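Local coordinates for glycoside hydrolase family 61 protein (Myceliophthora thermophila, PDB 5UFV), which depolymerises cellulose as a secreted, copper-dependent lytic polysaccharide monooxygenase that cleaves its glycosidic bonds by oxidation at C1, at residues 194-199 and 218-223. Numbering follows the deposited sequence.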
ATOM      1  N   PRO A 194      -1.726  10.177  -7.213  1.00 33.22           N
ATOM      2  CA  PRO A 194      -0.865  11.047  -6.396  1.00 33.83           C
ATOM      3  C   PRO A 194      -1.622  12.218  -5.796  1.00 34.10           C
ATOM      4  O   PRO A 194      -2.695  12.561  -6.291  1.00 33.84           O
ATOM      5  CB  PRO A 194       0.149  11.580  -7.415  1.00 33.89           C
ATOM      6  CG  PRO A 194      -0.541  11.466  -8.736  1.00 32.82           C
ATOM      7  CD  PRO A 194      -1.404  10.254  -8.647  1.00 32.47           C
ATOM      8  N   GLY A 195      -1.069  12.812  -4.736  1.00 34.11           N
ATOM      9  CA  GLY A 195      -1.730  13.925  -4.060  1.00 35.70           C
ATOM     10  C   GLY A 195      -1.651  13.917  -2.543  1.00 36.78           C
ATOM     11  O   GLY A 195      -1.575  14.975  -1.916  1.00 38.28           O
ATOM     12  N   TYR A 196      -1.679  12.736  -1.939  1.00 35.29           N
ATOM     13  CA  TYR A 196      -1.708  12.649  -0.480  1.00 35.46           C
ATOM     14  C   TYR A 196      -0.441  13.156   0.226  1.00 35.36           C
ATOM     15  O   TYR A 196      -0.441  13.375   1.450  1.00 33.93           O
ATOM     16  CB  TYR A 196      -2.015  11.209  -0.043  1.00 34.53           C
ATOM     17  CG  TYR A 196      -0.871  10.225  -0.162  1.00 34.09           C
ATOM     18  CD1 TYR A 196       0.004  10.023   0.896  1.00 33.78           C
ATOM     19  CD2 TYR A 196      -0.686   9.474  -1.318  1.00 35.00           C
ATOM     20  CE1 TYR A 196       1.036   9.120   0.803  1.00 34.13           C
ATOM     21  CE2 TYR A 196       0.349   8.558  -1.424  1.00 34.92           C
ATOM     22  CZ  TYR A 196       1.213   8.382  -0.352  1.00 35.38           C
ATOM     23  OH  TYR A 196       2.262   7.475  -0.431  1.00 34.99           O
ATOM     24  N   CYS A 197       0.643  13.286  -0.530  1.00 35.11           N
ATOM     25  CA  CYS A 197       1.879  13.822   0.009  1.00 37.75           C
ATOM     26  C   CYS A 197       2.532  14.645  -1.065  1.00 38.28           C
ATOM     27  O   CYS A 197       2.231  14.431  -2.226  1.00 38.59           O
ATOM     28  CB  CYS A 197       2.820  12.701   0.455  1.00 37.45           C
ATOM     29  SG  CYS A 197       3.379  11.564  -0.844  1.00 38.25           S
ATOM     30  N   GLN A 198       3.392  15.589  -0.673  1.00 39.91           N
ATOM     31  CA  GLN A 198       4.247  16.339  -1.606  1.00 42.72           C
ATOM     32  C   GLN A 198       5.672  15.844  -1.506  1.00 39.59           C
ATOM     33  O   GLN A 198       6.100  15.396  -0.459  1.00 38.03           O
ATOM     34  CB  GLN A 198       4.246  17.849  -1.306  1.00 47.18           C
ATOM     35  CG  GLN A 198       2.868  18.470  -1.173  1.00 50.20           C
ATOM     36  CD  GLN A 198       2.101  18.379  -2.470  1.00 51.54           C
ATOM     37  OE1 GLN A 198       2.514  18.946  -3.481  1.00 55.71           O
ATOM     38  NE2 GLN A 198       0.984  17.657  -2.451  1.00 49.41           N
ATOM     39  N   GLN A 199       6.411  15.978  -2.597  1.00 38.83           N
ATOM     40  CA  GLN A 199       7.783  15.514  -2.653  1.00 38.57           C
ATOM     41  C   GLN A 199       8.634  16.069  -1.509  1.00 38.82           C
ATOM     42  O   GLN A 199       9.477  15.356  -0.976  1.00 38.43           O
ATOM     43  CB  GLN A 199       8.419  15.898  -3.998  1.00 38.27           C
ATOM     44  CG  GLN A 199       9.755  15.222  -4.298  1.00 37.98           C
ATOM     45  CD  GLN A 199       9.631  13.721  -4.496  1.00 38.10           C
ATOM     46  OE1 GLN A 199       8.539  13.191  -4.662  1.00 38.54           O
ATOM     47  NE2 GLN A 199      10.754  13.030  -4.470  1.00 38.25           N
ATOM     48  N   LYS A 218       6.347  10.402  11.287  1.00 39.22           N
ATOM     49  CA  LYS A 218       4.919  10.558  11.038  1.00 41.74           C
ATOM     50  C   LYS A 218       4.585   9.851   9.689  1.00 41.22           C
ATOM     51  O   LYS A 218       5.110  10.205   8.622  1.00 42.33           O
ATOM     52  CB  LYS A 218       4.566  12.051  11.018  1.00 43.64           C
ATOM     53  CG  LYS A 218       3.125  12.372  10.688  1.00 47.76           C
ATOM     54  CD  LYS A 218       2.164  11.916  11.777  1.00 54.27           C
ATOM     55  CE  LYS A 218       0.696  12.070  11.344  1.00 58.03           C
ATOM     56  NZ  LYS A 218       0.308  13.482  11.001  1.00 58.64           N
ATOM     57  N   ILE A 219       3.714   8.856   9.733  1.00 37.87           N
ATOM     58  CA  ILE A 219       3.314   8.167   8.514  1.00 35.61           C
ATOM     59  C   ILE A 219       2.480   9.112   7.613  1.00 35.13           C
ATOM     60  O   ILE A 219       1.545   9.771   8.065  1.00 35.31           O
ATOM     61  CB  ILE A 219       2.583   6.841   8.845  1.00 34.80           C
ATOM     62  CG1 ILE A 219       3.520   5.911   9.630  1.00 33.68           C
ATOM     63  CG2 ILE A 219       2.169   6.097   7.583  1.00 35.59           C
ATOM     64  CD1 ILE A 219       2.859   4.664  10.178  1.00 33.17           C
ATOM     65  N   PRO A 220       2.836   9.200   6.330  1.00 34.25           N
ATOM     66  CA  PRO A 220       2.094  10.108   5.446  1.00 33.73           C
ATOM     67  C   PRO A 220       0.681   9.653   5.146  1.00 33.00           C
ATOM     68  O   PRO A 220       0.328   8.506   5.397  1.00 31.40           O
ATOM     69  CB  PRO A 220       2.913  10.126   4.163  1.00 33.49           C
ATOM     70  CG  PRO A 220       3.797   8.940   4.224  1.00 33.33           C
ATOM     71  CD  PRO A 220       4.008   8.600   5.670  1.00 33.72           C
ATOM     72  N   GLY A 221      -0.113  10.576   4.620  1.00 32.93           N
ATOM     73  CA  GLY A 221      -1.515  10.338   4.332  1.00 33.93           C
ATOM     74  C   GLY A 221      -2.392  10.609   5.553  1.00 36.03           C
ATOM     75  O   GLY A 221      -1.874  10.901   6.629  1.00 34.95           O
ATOM     76  N   PRO A 222      -3.723  10.483   5.393  1.00 36.75           N
ATOM     77  CA  PRO A 222      -4.694  10.732   6.443  1.00 38.07           C
ATOM     78  C   PRO A 222      -4.685   9.643   7.499  1.00 39.38           C
ATOM     79  O   PRO A 222      -4.136   8.581   7.250  1.00 38.62           O
ATOM     80  CB  PRO A 222      -6.049  10.727   5.700  1.00 38.47           C
ATOM     81  CG  PRO A 222      -5.726  10.682   4.243  1.00 38.65           C
ATOM     82  CD  PRO A 222      -4.375  10.047   4.148  1.00 36.83           C
ATOM     83  N   PRO A 223      -5.312   9.897   8.670  1.00 41.49           N
ATOM     84  CA  PRO A 223      -5.465   8.858   9.689  1.00 41.00           C
ATOM     85  C   PRO A 223      -6.121   7.635   9.108  1.00 39.86           C
ATOM     86  O   PRO A 223      -6.863   7.744   8.151  1.00 39.95           O
ATOM     87  CB  PRO A 223      -6.420   9.488  10.718  1.00 43.61           C
ATOM     88  CG  PRO A 223      -7.026  10.679  10.045  1.00 44.92           C
ATOM     89  CD  PRO A 223      -6.019  11.141   9.036  1.00 43.13           C
TER
HETATM   90  O   HOH W   1       1.094  12.988   3.608  1.00 27.76           O
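The ring of Tyr196 meets the 218-223 loop along its edge: Pro220 CB lies in the ring plane, 4.0 Å from Tyr196 CE1, and the backbone N of Gly221 comes within 3.8 Å of Tyr196 CD1. One face of the same ring carries the sulfur of its chain neighbour, Cys197 SG, which sits 3.7 Å above the plane and is displaced toward the rim. Both loops belong to the long C-terminal extension of the AA9 beta-sandwich, a stretch without helix or strand between the two segments that follows strand 190-191 and runs over one surface of the sandwich. Tyr196 CG stands between its own backbone N and carbonyl carbon (chi1 76°), which lifts the phenol alongside the Pro220 ring, the two side chains pointing the same way. The contact is small, burying 137 Å² in all, and its direct part is apolar or van der Waals. Beyond it the phenol reaches toward the six-stranded sheet, where its hydroxyl is hydrogen-bonded to Glu156 and its ring meets that of Trp83 with the planes inclined at about 55°. Lys103 NZ, from strand 101-107, donates to the carbonyl oxygens of Pro220 and Pro222 and so ties the second loop to the same sheet. The side chain of Tyr196 is about 10 Å from that of the copper ligand Tyr169, so the contact lies near the copper site but is not part of it. Gly221, with a positive phi of 86°, brings its N and CA alongside Tyr196 CD1 with no side chain in between. A single water bridges the two backbones, donating to Tyr196 O at 2.7 Å and accepting from Gly221 N at 2.9 Å.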